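Local coordinates for MutT/nudix family protein (Shewanella oneidensis, PDB 3GZ8) that regulates transcription of NAD metabolism genes in response to ADP-ribose, which is bound by its Nudix domain, the part of the protein seen here, at residues Asn96-Arg101 / Phe143-Leu148; Gln21-Asp26 / Trp103-Cys108; Lys38-Gln43 / Gly54-Phe59; Ile87-Thr92 / Val107-Leu112. All blocks are in the same frame, centred on the assembly; numbering follows the deposited sequence.

Contact 1 of 4, residues Asn96-Arg101 / Phe143-Leu148; sequences NSRDAR and FDHLQL. With APR (adenosine-5-diphosphoribose), chain E.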
# COMPACT_ATOMS: atom_id res chain seq x y z
N ASN A 96 7.60 7.29 8.11
CA ASN A 96 8.43 8.47 7.85
C ASN A 96 9.95 8.27 7.90
O ASN A 96 10.69 9.22 7.60
CB ASN A 96 7.99 9.65 8.72
CG ASN A 96 8.27 9.45 10.21
OD1 ASN A 96 8.95 8.51 10.65
ND2 ASN A 96 7.71 10.35 11.01
N SER A 97 10.40 7.06 8.25
CA SER A 97 11.83 6.76 8.42
C SER A 97 12.47 5.84 7.37
O SER A 97 13.69 5.85 7.21
CB SER A 97 12.07 6.15 9.80
OG SER A 97 11.33 4.94 9.94
N ARG A 98 11.69 5.02 6.67
CA ARG A 98 12.30 3.98 5.83
C ARG A 98 13.04 4.55 4.59
O ARG A 98 13.96 3.92 4.04
CB ARG A 98 11.25 2.91 5.43
CG ARG A 98 10.06 3.45 4.62
CD ARG A 98 9.13 2.35 4.03
NE ARG A 98 9.91 1.37 3.30
CZ ARG A 98 10.28 1.48 2.02
NH1 ARG A 98 9.89 2.52 1.28
NH2 ARG A 98 11.02 0.51 1.47
N ASP A 99 12.62 5.75 4.15
CA ASP A 99 13.15 6.39 2.96
C ASP A 99 13.48 7.85 3.26
O ASP A 99 12.57 8.68 3.47
CB ASP A 99 12.14 6.30 1.80
CG ASP A 99 12.78 6.50 0.42
OD1 ASP A 99 13.58 7.45 0.22
OD2 ASP A 99 12.50 5.69 -0.49
N ALA A 100 14.77 8.18 3.27
CA ALA A 100 15.20 9.57 3.57
C ALA A 100 14.57 10.63 2.67
O ALA A 100 14.39 11.76 3.11
CB ALA A 100 16.71 9.69 3.56
N ARG A 101 14.19 10.26 1.45
CA ARG A 101 13.50 11.16 0.51
C ARG A 101 12.16 11.70 1.00
O ARG A 101 11.61 12.65 0.43
CB ARG A 101 13.32 10.50 -0.86
CG ARG A 101 14.62 10.21 -1.55
CD ARG A 101 14.43 9.45 -2.84
NE ARG A 101 14.04 8.07 -2.63
CZ ARG A 101 14.14 7.11 -3.54
NH1 ARG A 101 14.63 7.38 -4.75
NH2 ARG A 101 13.74 5.88 -3.25
N PHE A 143 17.56 0.68 1.91
CA PHE A 143 16.37 0.93 2.71
C PHE A 143 16.17 -0.18 3.73
O PHE A 143 17.14 -0.64 4.35
CB PHE A 143 15.13 1.07 1.82
CG PHE A 143 15.35 1.93 0.60
CD1 PHE A 143 15.14 3.30 0.65
CD2 PHE A 143 15.80 1.36 -0.60
CE1 PHE A 143 15.34 4.08 -0.45
CE2 PHE A 143 16.02 2.14 -1.72
CZ PHE A 143 15.77 3.51 -1.65
N ASP A 144 14.93 -0.62 3.88
CA ASP A 144 14.56 -1.67 4.83
C ASP A 144 14.37 -2.99 4.12
O ASP A 144 13.57 -3.83 4.56
CB ASP A 144 13.24 -1.28 5.54
CG ASP A 144 12.05 -1.00 4.54
OD1 ASP A 144 12.25 -1.11 3.29
OD2 ASP A 144 10.93 -0.66 5.01
N HIS A 145 15.10 -3.19 3.02
CA HIS A 145 14.89 -4.36 2.17
C HIS A 145 15.28 -5.66 2.87
O HIS A 145 14.85 -6.74 2.46
CB HIS A 145 15.61 -4.23 0.82
CG HIS A 145 15.01 -3.19 -0.08
ND1 HIS A 145 15.39 -3.04 -1.40
CD2 HIS A 145 14.04 -2.27 0.15
CE1 HIS A 145 14.70 -2.04 -1.93
NE2 HIS A 145 13.88 -1.56 -1.02
N LEU A 146 16.09 -5.57 3.91
CA LEU A 146 16.39 -6.75 4.72
C LEU A 146 15.13 -7.20 5.46
O LEU A 146 14.84 -8.40 5.49
CB LEU A 146 17.57 -6.54 5.69
CG LEU A 146 17.93 -7.65 6.70
CD1 LEU A 146 18.35 -8.97 6.02
CD2 LEU A 146 19.02 -7.20 7.68
N GLN A 147 14.36 -6.26 6.03
CA GLN A 147 13.10 -6.62 6.70
C GLN A 147 12.07 -7.26 5.78
O GLN A 147 11.42 -8.24 6.16
CB GLN A 147 12.46 -5.42 7.38
CG GLN A 147 13.16 -4.97 8.63
CD GLN A 147 12.92 -3.50 8.91
OE1 GLN A 147 13.87 -2.71 9.03
NE2 GLN A 147 11.64 -3.10 8.97
N LEU A 148 11.91 -6.69 4.59
CA LEU A 148 10.95 -7.19 3.61
C LEU A 148 11.27 -8.61 3.19
O LEU A 148 10.37 -9.46 3.14
CB LEU A 148 10.86 -6.27 2.39
CG LEU A 148 10.54 -4.81 2.71
CD1 LEU A 148 10.67 -3.97 1.44
CD2 LEU A 148 9.15 -4.69 3.32
N1 APR E . 7.99 9.69 -8.24
C2 APR E . 8.17 9.19 -9.49
N3 APR E . 9.38 9.04 -10.06
C4 APR E . 10.51 9.38 -9.36
C5 APR E . 10.39 9.90 -7.99
C6 APR E . 9.04 10.07 -7.45
N6 APR E . 8.87 10.56 -6.19
N7 APR E . 11.62 10.15 -7.55
C8 APR E . 12.48 9.80 -8.54
N9 APR E . 11.82 9.35 -9.62
C1' APR E . 12.43 8.89 -10.88
C2' APR E . 13.68 9.68 -11.21
O2' APR E . 13.79 9.77 -12.64
C3' APR E . 14.82 8.83 -10.72
O3' APR E . 16.01 9.02 -11.49
O4' APR E . 12.84 7.54 -10.73
C4' APR E . 14.25 7.43 -10.88
C5' APR E . 14.70 6.47 -9.80
O5' APR E . 14.23 5.18 -10.22
PA APR E . 14.70 3.91 -9.37
O1A APR E . 16.21 3.93 -9.19
O2A APR E . 14.03 2.73 -9.98
O3A APR E . 13.94 4.36 -8.01
PB APR E . 14.44 3.92 -6.54
O1B APR E . 15.43 4.93 -6.05
O2B APR E . 14.74 2.46 -6.69
O5D APR E . 13.17 4.15 -5.57
C5D APR E . 12.28 3.06 -5.31
O4D APR E . 12.37 3.39 -2.93
O1D APR E . 11.26 3.52 -0.87
C1D APR E . 12.09 2.72 -1.72
O2D APR E . 11.82 0.38 -1.25
C2D APR E . 11.42 1.43 -2.14
O3D APR E . 12.76 0.09 -3.73
C3D APR E . 11.85 1.19 -3.59
C4D APR E . 12.63 2.45 -3.96
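R98 and H145 grip the same ribose hydroxyl of ADP-ribose. R98 NH2 gives its hydrogen to O2D at 2.8 Å, and H145 NE2 does the same from the start of helix 145-156. R98 NH2 also reaches D144 OD1 at 2.7 Å, while R98 NE bonds D144 OD2 at 2.8 Å. This is a side-on salt bridge with two nitrogens. It is not flat, because the guanidinium and carboxylate planes stand 47° apart. The third nitrogen, R98 NH1, holds ribose O1D at 2.7 Å and also bonds S104 OG. The long R98 chain bends at chi3 (-52°), and this turn brings its end between D144 and the sugar. A leucine in place of R98 would probably leave the D144 carboxylate without its charged mate and the ribose less firmly placed. D99 OD2 accepts from O1D at 2.5 Å. R101 grips the D99 carboxylate side-on with NE and NH2, which holds D99 in place, and its NH1 bonds the phosphate oxygen O1B. The F143 ring lies beside D99 and puts one face against APR C1D, 3.6 Å above its plane. Together these groups form the terminal-ribose end of the ADP-ribose pocket of this Nudix domain.

Contact 2 of 4, residues Gln21-Asp26 / Trp103-Cys108; sequences QLLTVD and WSVTVC. With APR (adenosine-5-diphosphoribose), chain E.
The floor under the terminal ribose of ADP-ribose is built by two parallel strands, 22-26 and 104-108. Their backbones bond in the staggered parallel pattern. L22 N donates to W103 O, and V105 N returns to L22 O at 2.8 Å. T24 N then donates to V105 O, V107 N to T24 O, and D26 N to V107 O. On the pocket face, T106 OG1 donates to D26 OD2 at 2.6 Å, from well above the carboxylate plane. With chi1 at -160°, T106 OG1 points away from its backbone N and across the strand gap. T24 OG1 lies 2.9 Å from T106 OG1. D26 OD2 also accepts from ribose O2D at 2.7 Å, and D26 OD1 accepts from ribose O3D at 2.7 Å. The carboxylate thus receives three hydroxyl bonds, and T106 probably helps to fix its rotation. The other face is apolar. L23 CD1 rests on V105 CG1 at 4.1 Å, and further along V25 and V107 meet helix 68-80. Near the starts of the strands, Q21 CG packs against W103 CE3 at 3.8 Å. The polar ends of both turn to the second subunit, where Q21 NE2 bonds E62 and W103 NE1 bonds the D65 carbonyl. A parallel pair set within a mixed sheet, with one face given to the ligand, is in keeping with the Nudix fold.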
# COMPACT_ATOMS: atom_id res chain seq x y z
N GLN A 21 2.94 11.63 -0.70
CA GLN A 21 3.99 10.79 -0.14
C GLN A 21 4.64 10.03 -1.30
O GLN A 21 4.11 10.06 -2.42
CB GLN A 21 3.36 9.83 0.86
CG GLN A 21 2.82 10.52 2.11
CD GLN A 21 1.45 11.14 1.94
OE1 GLN A 21 0.59 10.61 1.25
NE2 GLN A 21 1.23 12.27 2.59
N LEU A 22 5.78 9.38 -1.06
CA LEU A 22 6.37 8.51 -2.08
C LEU A 22 5.63 7.20 -2.10
O LEU A 22 5.30 6.65 -1.06
CB LEU A 22 7.84 8.21 -1.82
CG LEU A 22 8.90 9.32 -1.79
CD1 LEU A 22 10.23 8.65 -2.15
CD2 LEU A 22 8.64 10.49 -2.74
N LEU A 23 5.40 6.69 -3.30
CA LEU A 23 4.64 5.47 -3.49
C LEU A 23 5.43 4.56 -4.38
O LEU A 23 5.79 4.92 -5.50
CB LEU A 23 3.33 5.84 -4.15
CG LEU A 23 2.12 4.91 -4.23
CD1 LEU A 23 2.10 3.81 -3.15
CD2 LEU A 23 0.89 5.82 -4.11
N THR A 24 5.74 3.37 -3.87
CA THR A 24 6.60 2.44 -4.59
C THR A 24 6.08 1.02 -4.49
O THR A 24 5.15 0.74 -3.71
CB THR A 24 8.06 2.50 -4.09
OG1 THR A 24 8.10 2.27 -2.68
CG2 THR A 24 8.71 3.87 -4.38
N VAL A 25 6.68 0.14 -5.29
CA VAL A 25 6.48 -1.30 -5.15
C VAL A 25 7.84 -1.95 -4.99
O VAL A 25 8.85 -1.37 -5.40
CB VAL A 25 5.72 -1.93 -6.35
CG1 VAL A 25 4.38 -1.25 -6.56
CG2 VAL A 25 6.55 -1.88 -7.62
N ASP A 26 7.87 -3.14 -4.41
CA ASP A 26 9.11 -3.92 -4.29
C ASP A 26 8.75 -5.37 -4.50
O ASP A 26 7.60 -5.75 -4.28
CB ASP A 26 9.73 -3.75 -2.90
CG ASP A 26 10.53 -2.47 -2.76
OD1 ASP A 26 11.53 -2.30 -3.48
OD2 ASP A 26 10.17 -1.65 -1.91
N TRP A 103 8.30 10.86 3.69
CA TRP A 103 7.21 9.95 4.03
C TRP A 103 6.97 8.97 2.86
O TRP A 103 6.82 9.38 1.70
CB TRP A 103 5.94 10.73 4.36
CG TRP A 103 5.18 10.22 5.59
CD1 TRP A 103 5.13 10.81 6.81
CD2 TRP A 103 4.36 9.05 5.68
NE1 TRP A 103 4.33 10.09 7.66
CE2 TRP A 103 3.83 9.01 6.99
CE3 TRP A 103 4.00 8.03 4.78
CZ2 TRP A 103 2.99 7.97 7.43
CZ3 TRP A 103 3.16 7.00 5.22
CH2 TRP A 103 2.67 6.98 6.53
N SER A 104 6.97 7.68 3.16
CA SER A 104 7.12 6.70 2.09
C SER A 104 6.24 5.48 2.27
O SER A 104 6.19 4.95 3.37
CB SER A 104 8.57 6.25 2.06
OG SER A 104 8.70 4.98 1.45
N VAL A 105 5.59 5.04 1.20
CA VAL A 105 4.82 3.81 1.20
C VAL A 105 5.34 2.84 0.14
O VAL A 105 5.45 3.19 -1.04
CB VAL A 105 3.30 4.06 0.92
CG1 VAL A 105 2.57 2.73 0.81
CG2 VAL A 105 2.64 4.91 2.01
N THR A 106 5.66 1.62 0.53
CA THR A 106 6.00 0.62 -0.48
C THR A 106 5.09 -0.60 -0.34
O THR A 106 4.79 -1.08 0.76
CB THR A 106 7.50 0.17 -0.44
OG1 THR A 106 7.86 -0.43 -1.69
CG2 THR A 106 7.76 -0.83 0.68
N VAL A 107 4.66 -1.10 -1.49
CA VAL A 107 3.81 -2.28 -1.55
C VAL A 107 4.71 -3.44 -1.97
O VAL A 107 5.14 -3.49 -3.10
CB VAL A 107 2.66 -2.06 -2.56
CG1 VAL A 107 1.69 -3.21 -2.53
CG2 VAL A 107 1.93 -0.74 -2.24
N CYS A 108 5.00 -4.36 -1.06
CA CYS A 108 5.91 -5.44 -1.40
C CYS A 108 5.18 -6.68 -1.89
O CYS A 108 4.15 -7.06 -1.36
CB CYS A 108 6.81 -5.80 -0.20
SG CYS A 108 8.32 -6.78 -0.64
N1 APR E . 7.99 9.69 -8.24
C2 APR E . 8.17 9.19 -9.49
N3 APR E . 9.38 9.04 -10.06
C4 APR E . 10.51 9.38 -9.36
C5 APR E . 10.39 9.90 -7.99
C6 APR E . 9.04 10.07 -7.45
N6 APR E . 8.87 10.56 -6.19
N7 APR E . 11.62 10.15 -7.55
C8 APR E . 12.48 9.80 -8.54
N9 APR E . 11.82 9.35 -9.62
C1' APR E . 12.43 8.89 -10.88
C2' APR E . 13.68 9.68 -11.21
O2' APR E . 13.79 9.77 -12.64
C3' APR E . 14.82 8.83 -10.72
O3' APR E . 16.01 9.02 -11.49
O4' APR E . 12.84 7.54 -10.73
C4' APR E . 14.25 7.43 -10.88
C5' APR E . 14.70 6.47 -9.80
O5' APR E . 14.23 5.18 -10.22
PA APR E . 14.70 3.91 -9.37
O1A APR E . 16.21 3.93 -9.19
O2A APR E . 14.03 2.73 -9.98
O3A APR E . 13.94 4.36 -8.01
PB APR E . 14.44 3.92 -6.54
O1B APR E . 15.43 4.93 -6.05
O2B APR E . 14.74 2.46 -6.69
O5D APR E . 13.17 4.15 -5.57
C5D APR E . 12.28 3.06 -5.31
O4D APR E . 12.37 3.39 -2.93
O1D APR E . 11.26 3.52 -0.87
C1D APR E . 12.09 2.72 -1.72
O2D APR E . 11.82 0.38 -1.25
C2D APR E . 11.42 1.43 -2.14
O3D APR E . 12.76 0.09 -3.73
C3D APR E . 11.85 1.19 -3.59
C4D APR E . 12.63 2.45 -3.96

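Contact 3 of 4, residues Lys38-Gln43 / Gly54-Phe59; sequences KVLLVQ and GLPGGF. With APR (adenosine-5-diphosphoribose), chain E.
The F59 ring lies with one face against the adenine of ADP-ribose, and APR C5 sits 3.5 Å above the ring plane over its centre. F59 CE1 comes to 3.3 Å from APR C6, and F59 CE2 comes near APR O5D. The ring swings beside the backbone N (chi1 -66°), which turns its face to the base. With a serine in place of F59, the adenine is likely to lose the broad apolar surface it rests on. The two segments themselves join at V42 and G54, an antiparallel hydrogen-bonded pair. V42 N donates to G54 O at 2.9 Å, and G54 N donates to V42 O at 3.1 Å. Next along the chain, L55 CD2 touches L41 CD2 at 4.0 Å. P56 CB meets V42 CG1 at 4.2 Å, and P56 CD comes close to L40 O. Two glycines then lead to F59. A CB on G57 would run into ribose O3D, and the backbone angles of G58 call for glycine. Strand 36-44 also pairs with strands 22-33 and 125-132. Helix 68-80 packs against V42 and P56, and H145 ND1 bonds L55 N from the start of helix 145-156.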
# COMPACT_ATOMS: atom_id res chain seq x y z
N LYS A 38 17.69 -19.01 -3.20
CA LYS A 38 18.24 -17.73 -3.61
C LYS A 38 17.16 -16.64 -3.75
O LYS A 38 15.98 -16.93 -4.00
CB LYS A 38 19.05 -17.87 -4.88
CG LYS A 38 20.18 -18.87 -4.77
CD LYS A 38 20.89 -19.10 -6.09
CE LYS A 38 22.10 -20.01 -5.90
NZ LYS A 38 22.97 -20.00 -7.09
N VAL A 39 17.59 -15.40 -3.56
CA VAL A 39 16.73 -14.24 -3.70
C VAL A 39 17.37 -13.32 -4.74
O VAL A 39 18.60 -13.21 -4.79
CB VAL A 39 16.50 -13.50 -2.33
CG1 VAL A 39 17.75 -12.85 -1.85
CG2 VAL A 39 15.37 -12.46 -2.43
N LEU A 40 16.51 -12.69 -5.55
CA LEU A 40 16.90 -11.81 -6.66
C LEU A 40 17.15 -10.39 -6.16
O LEU A 40 16.25 -9.76 -5.61
CB LEU A 40 15.79 -11.74 -7.72
CG LEU A 40 16.06 -11.02 -9.03
CD1 LEU A 40 17.17 -11.72 -9.85
CD2 LEU A 40 14.75 -10.98 -9.81
N LEU A 41 18.37 -9.91 -6.36
CA LEU A 41 18.76 -8.58 -5.94
C LEU A 41 19.38 -7.85 -7.14
O LEU A 41 19.98 -8.48 -8.02
CB LEU A 41 19.76 -8.63 -4.77
CG LEU A 41 19.36 -9.27 -3.43
CD1 LEU A 41 20.45 -9.06 -2.37
CD2 LEU A 41 18.00 -8.76 -2.90
N VAL A 42 19.21 -6.53 -7.15
CA VAL A 42 19.79 -5.68 -8.17
C VAL A 42 20.81 -4.75 -7.51
O VAL A 42 20.71 -4.43 -6.31
CB VAL A 42 18.73 -4.81 -8.91
CG1 VAL A 42 17.80 -5.70 -9.76
CG2 VAL A 42 17.93 -3.91 -7.93
N GLN A 43 21.81 -4.32 -8.28
CA GLN A 43 22.73 -3.35 -7.74
C GLN A 43 22.32 -1.96 -8.18
O GLN A 43 22.18 -1.73 -9.36
CB GLN A 43 24.18 -3.70 -8.09
CG GLN A 43 25.16 -2.77 -7.42
CD GLN A 43 26.62 -3.17 -7.61
OE1 GLN A 43 27.42 -2.95 -6.71
NE2 GLN A 43 26.96 -3.75 -8.77
N GLY A 54 19.93 -4.20 -3.33
CA GLY A 54 18.61 -4.25 -2.69
C GLY A 54 17.63 -4.91 -3.64
O GLY A 54 18.05 -5.46 -4.69
N LEU A 55 16.34 -4.82 -3.32
CA LEU A 55 15.26 -5.46 -4.10
C LEU A 55 14.88 -4.68 -5.36
O LEU A 55 14.91 -3.46 -5.36
CB LEU A 55 13.99 -5.65 -3.27
CG LEU A 55 14.08 -6.50 -2.01
CD1 LEU A 55 12.94 -6.15 -1.01
CD2 LEU A 55 14.08 -7.97 -2.38
N PRO A 56 14.51 -5.40 -6.43
CA PRO A 56 13.99 -4.73 -7.62
C PRO A 56 12.66 -4.09 -7.28
O PRO A 56 11.72 -4.81 -6.96
CB PRO A 56 13.79 -5.87 -8.62
CG PRO A 56 13.79 -7.14 -7.80
CD PRO A 56 14.52 -6.88 -6.55
N GLY A 57 12.59 -2.76 -7.33
CA GLY A 57 11.35 -2.04 -7.05
C GLY A 57 11.22 -0.79 -7.91
O GLY A 57 11.89 -0.68 -8.96
N GLY A 58 10.37 0.15 -7.48
CA GLY A 58 10.22 1.36 -8.25
C GLY A 58 8.91 2.11 -8.14
O GLY A 58 8.01 1.74 -7.36
N PHE A 59 8.82 3.17 -8.93
CA PHE A 59 7.68 4.08 -8.92
C PHE A 59 6.66 3.74 -9.99
O PHE A 59 6.98 3.21 -11.07
CB PHE A 59 8.16 5.50 -9.14
CG PHE A 59 9.01 6.03 -8.03
CD1 PHE A 59 8.42 6.63 -6.92
CD2 PHE A 59 10.41 5.92 -8.09
CE1 PHE A 59 9.19 7.12 -5.89
CE2 PHE A 59 11.20 6.39 -7.05
CZ PHE A 59 10.59 7.01 -5.95
N1 APR E . 7.99 9.69 -8.24
C2 APR E . 8.17 9.19 -9.49
N3 APR E . 9.38 9.04 -10.06
C4 APR E . 10.51 9.38 -9.36
C5 APR E . 10.39 9.90 -7.99
C6 APR E . 9.04 10.07 -7.45
N6 APR E . 8.87 10.56 -6.19
N7 APR E . 11.62 10.15 -7.55
C8 APR E . 12.48 9.80 -8.54
N9 APR E . 11.82 9.35 -9.62
C1' APR E . 12.43 8.89 -10.88
C2' APR E . 13.68 9.68 -11.21
O2' APR E . 13.79 9.77 -12.64
C3' APR E . 14.82 8.83 -10.72
O3' APR E . 16.01 9.02 -11.49
O4' APR E . 12.84 7.54 -10.73
C4' APR E . 14.25 7.43 -10.88
C5' APR E . 14.70 6.47 -9.80
O5' APR E . 14.23 5.18 -10.22
PA APR E . 14.70 3.91 -9.37
O1A APR E . 16.21 3.93 -9.19
O2A APR E . 14.03 2.73 -9.98
O3A APR E . 13.94 4.36 -8.01
PB APR E . 14.44 3.92 -6.54
O1B APR E . 15.43 4.93 -6.05
O2B APR E . 14.74 2.46 -6.69
O5D APR E . 13.17 4.15 -5.57
C5D APR E . 12.28 3.06 -5.31
O4D APR E . 12.37 3.39 -2.93
O1D APR E . 11.26 3.52 -0.87
C1D APR E . 12.09 2.72 -1.72
O2D APR E . 11.82 0.38 -1.25
C2D APR E . 11.42 1.43 -2.14
O3D APR E . 12.76 0.09 -3.73
C3D APR E . 11.85 1.19 -3.59
C4D APR E . 12.63 2.45 -3.96

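Contact 4 of 4, residues Ile87-Thr92 / Val107-Leu112; sequences IEQLCT and VCYTAL
I87 CG1 presses on Y109 CB at 3.6 Å, with the two side chains crossing at about a right angle. Beside it, Q89 CG lies over one face of the Y109 ring, 4.0 Å above the plane and offset toward the rim. Q89 CG is turned away from its backbone N (chi1 -150°), which lays the chain across the tyrosine. E88 and T110 run side by side on the face toward helix 145-156, with E88 CG 3.8 Å from T110 CG2. L90 CD2 touches C108 SG at 4.1 Å. Behind these side chains lies an antiparallel backbone ladder. E88 and T110 form a hydrogen-bonded pair, with T110 N donating to E88 O at 2.8 Å. The register then slips by one residue. L90 and C91 both face C108, which makes a classic beta bulge. L90 N donates to C108 O at 2.7 Å, and C91 N reaches the same oxygen by a weak bond. C108 N donates back to C91 O at 2.7 Å. Further out, E88 forms a salt bridge with R155, T110 OG1 bonds the V28 carbonyl, and T92 OG1 bonds T92 OG1 of the second subunit. The chemistry is therefore divided. Backbone bonds set the pairing, apolar carbons and sulfur fill the side-chain contacts, and the polar ends of E88, T92 and T110 tie the hairpin to its surroundings.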
# COMPACT_ATOMS: atom_id res chain seq x y z
N ILE A 87 2.56 -13.33 -9.08
CA ILE A 87 3.06 -12.35 -8.12
C ILE A 87 1.98 -12.22 -7.03
O ILE A 87 0.78 -12.12 -7.34
CB ILE A 87 3.45 -10.99 -8.83
CG1 ILE A 87 4.41 -10.16 -8.01
CG2 ILE A 87 2.24 -10.13 -9.19
CD1 ILE A 87 5.79 -10.74 -7.80
N GLU A 88 2.38 -12.29 -5.77
CA GLU A 88 1.42 -12.10 -4.69
C GLU A 88 1.88 -11.03 -3.72
O GLU A 88 3.07 -10.86 -3.46
CB GLU A 88 1.03 -13.41 -3.96
CG GLU A 88 2.03 -13.90 -2.95
CD GLU A 88 1.53 -15.12 -2.15
OE1 GLU A 88 1.91 -15.26 -0.97
OE2 GLU A 88 0.76 -15.93 -2.71
N GLN A 89 0.90 -10.30 -3.23
CA GLN A 89 1.13 -9.19 -2.36
C GLN A 89 1.60 -9.75 -1.07
O GLN A 89 1.03 -10.73 -0.60
CB GLN A 89 -0.16 -8.42 -2.16
CG GLN A 89 0.09 -6.96 -1.90
CD GLN A 89 -1.16 -6.18 -1.98
OE1 GLN A 89 -1.52 -5.67 -3.04
NE2 GLN A 89 -1.86 -6.09 -0.87
N LEU A 90 2.67 -9.17 -0.52
CA LEU A 90 3.26 -9.64 0.73
C LEU A 90 2.84 -8.75 1.90
O LEU A 90 2.22 -9.23 2.84
CB LEU A 90 4.78 -9.69 0.62
CG LEU A 90 5.57 -10.05 1.89
CD1 LEU A 90 5.24 -11.44 2.44
CD2 LEU A 90 7.01 -9.97 1.59
N CYS A 91 3.19 -7.47 1.85
CA CYS A 91 2.81 -6.53 2.87
C CYS A 91 3.12 -5.13 2.33
O CYS A 91 3.91 -4.98 1.37
CB CYS A 91 3.63 -6.75 4.14
SG CYS A 91 5.36 -6.46 3.82
N THR A 92 2.50 -4.13 2.97
CA THR A 92 2.70 -2.75 2.66
C THR A 92 3.34 -2.07 3.87
O THR A 92 2.82 -2.13 4.98
CB THR A 92 1.36 -2.11 2.28
OG1 THR A 92 0.87 -2.73 1.08
CG2 THR A 92 1.49 -0.59 2.05
N VAL A 107 4.66 -1.10 -1.49
CA VAL A 107 3.81 -2.28 -1.55
C VAL A 107 4.71 -3.44 -1.97
O VAL A 107 5.14 -3.49 -3.10
CB VAL A 107 2.66 -2.06 -2.56
CG1 VAL A 107 1.69 -3.21 -2.53
CG2 VAL A 107 1.93 -0.74 -2.24
N CYS A 108 5.00 -4.36 -1.06
CA CYS A 108 5.91 -5.44 -1.40
C CYS A 108 5.18 -6.68 -1.89
O CYS A 108 4.15 -7.06 -1.36
CB CYS A 108 6.81 -5.80 -0.20
SG CYS A 108 8.32 -6.78 -0.64
N TYR A 109 5.75 -7.31 -2.91
CA TYR A 109 5.23 -8.53 -3.47
C TYR A 109 6.26 -9.64 -3.34
O TYR A 109 7.43 -9.38 -3.05
CB TYR A 109 4.94 -8.32 -4.94
CG TYR A 109 3.73 -7.47 -5.19
CD1 TYR A 109 2.49 -8.05 -5.46
CD2 TYR A 109 3.81 -6.07 -5.15
CE1 TYR A 109 1.36 -7.26 -5.69
CE2 TYR A 109 2.70 -5.28 -5.40
CZ TYR A 109 1.49 -5.86 -5.65
OH TYR A 109 0.41 -5.05 -5.86
N THR A 110 5.84 -10.89 -3.56
CA THR A 110 6.73 -12.00 -3.41
C THR A 110 6.35 -13.13 -4.34
O THR A 110 5.18 -13.29 -4.70
CB THR A 110 6.79 -12.47 -1.91
OG1 THR A 110 7.82 -13.45 -1.76
CG2 THR A 110 5.47 -13.10 -1.46
N ALA A 111 7.33 -13.91 -4.77
CA ALA A 111 6.99 -15.16 -5.40
C ALA A 111 8.09 -16.18 -5.13
O ALA A 111 9.25 -15.80 -4.91
CB ALA A 111 6.76 -14.98 -6.91
N LEU A 112 7.71 -17.45 -5.16
CA LEU A 112 8.67 -18.54 -5.23
C LEU A 112 8.56 -19.11 -6.63
O LEU A 112 7.44 -19.34 -7.11
CB LEU A 112 8.33 -19.61 -4.19
CG LEU A 112 9.10 -20.93 -4.27
CD1 LEU A 112 10.60 -20.70 -3.95
CD2 LEU A 112 8.45 -22.04 -3.37

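All four contacts lie in the Nudix domain, and contacts 2, 3 and 4 belong to one mixed sheet. Strand 22-33 and strand 104-113 pair in contact 2. Strand 104-113 goes on to pair with 88-95 in contact 4, and V107 and C108 serve both. Strands 36-44 and 53-59 of contact 3 come between the two halves of contact 2 along the chain. Contact 1 adds the loop after strand 88-95 and the start of helix 145-156. Centres of contacts 1 and 2 are about 9 Å apart, and those of contacts 1 and 4 about 16 Å. Contacts 1, 2 and 3 reach the ligand, and contacts 1, 2 and 4 touch the second subunit.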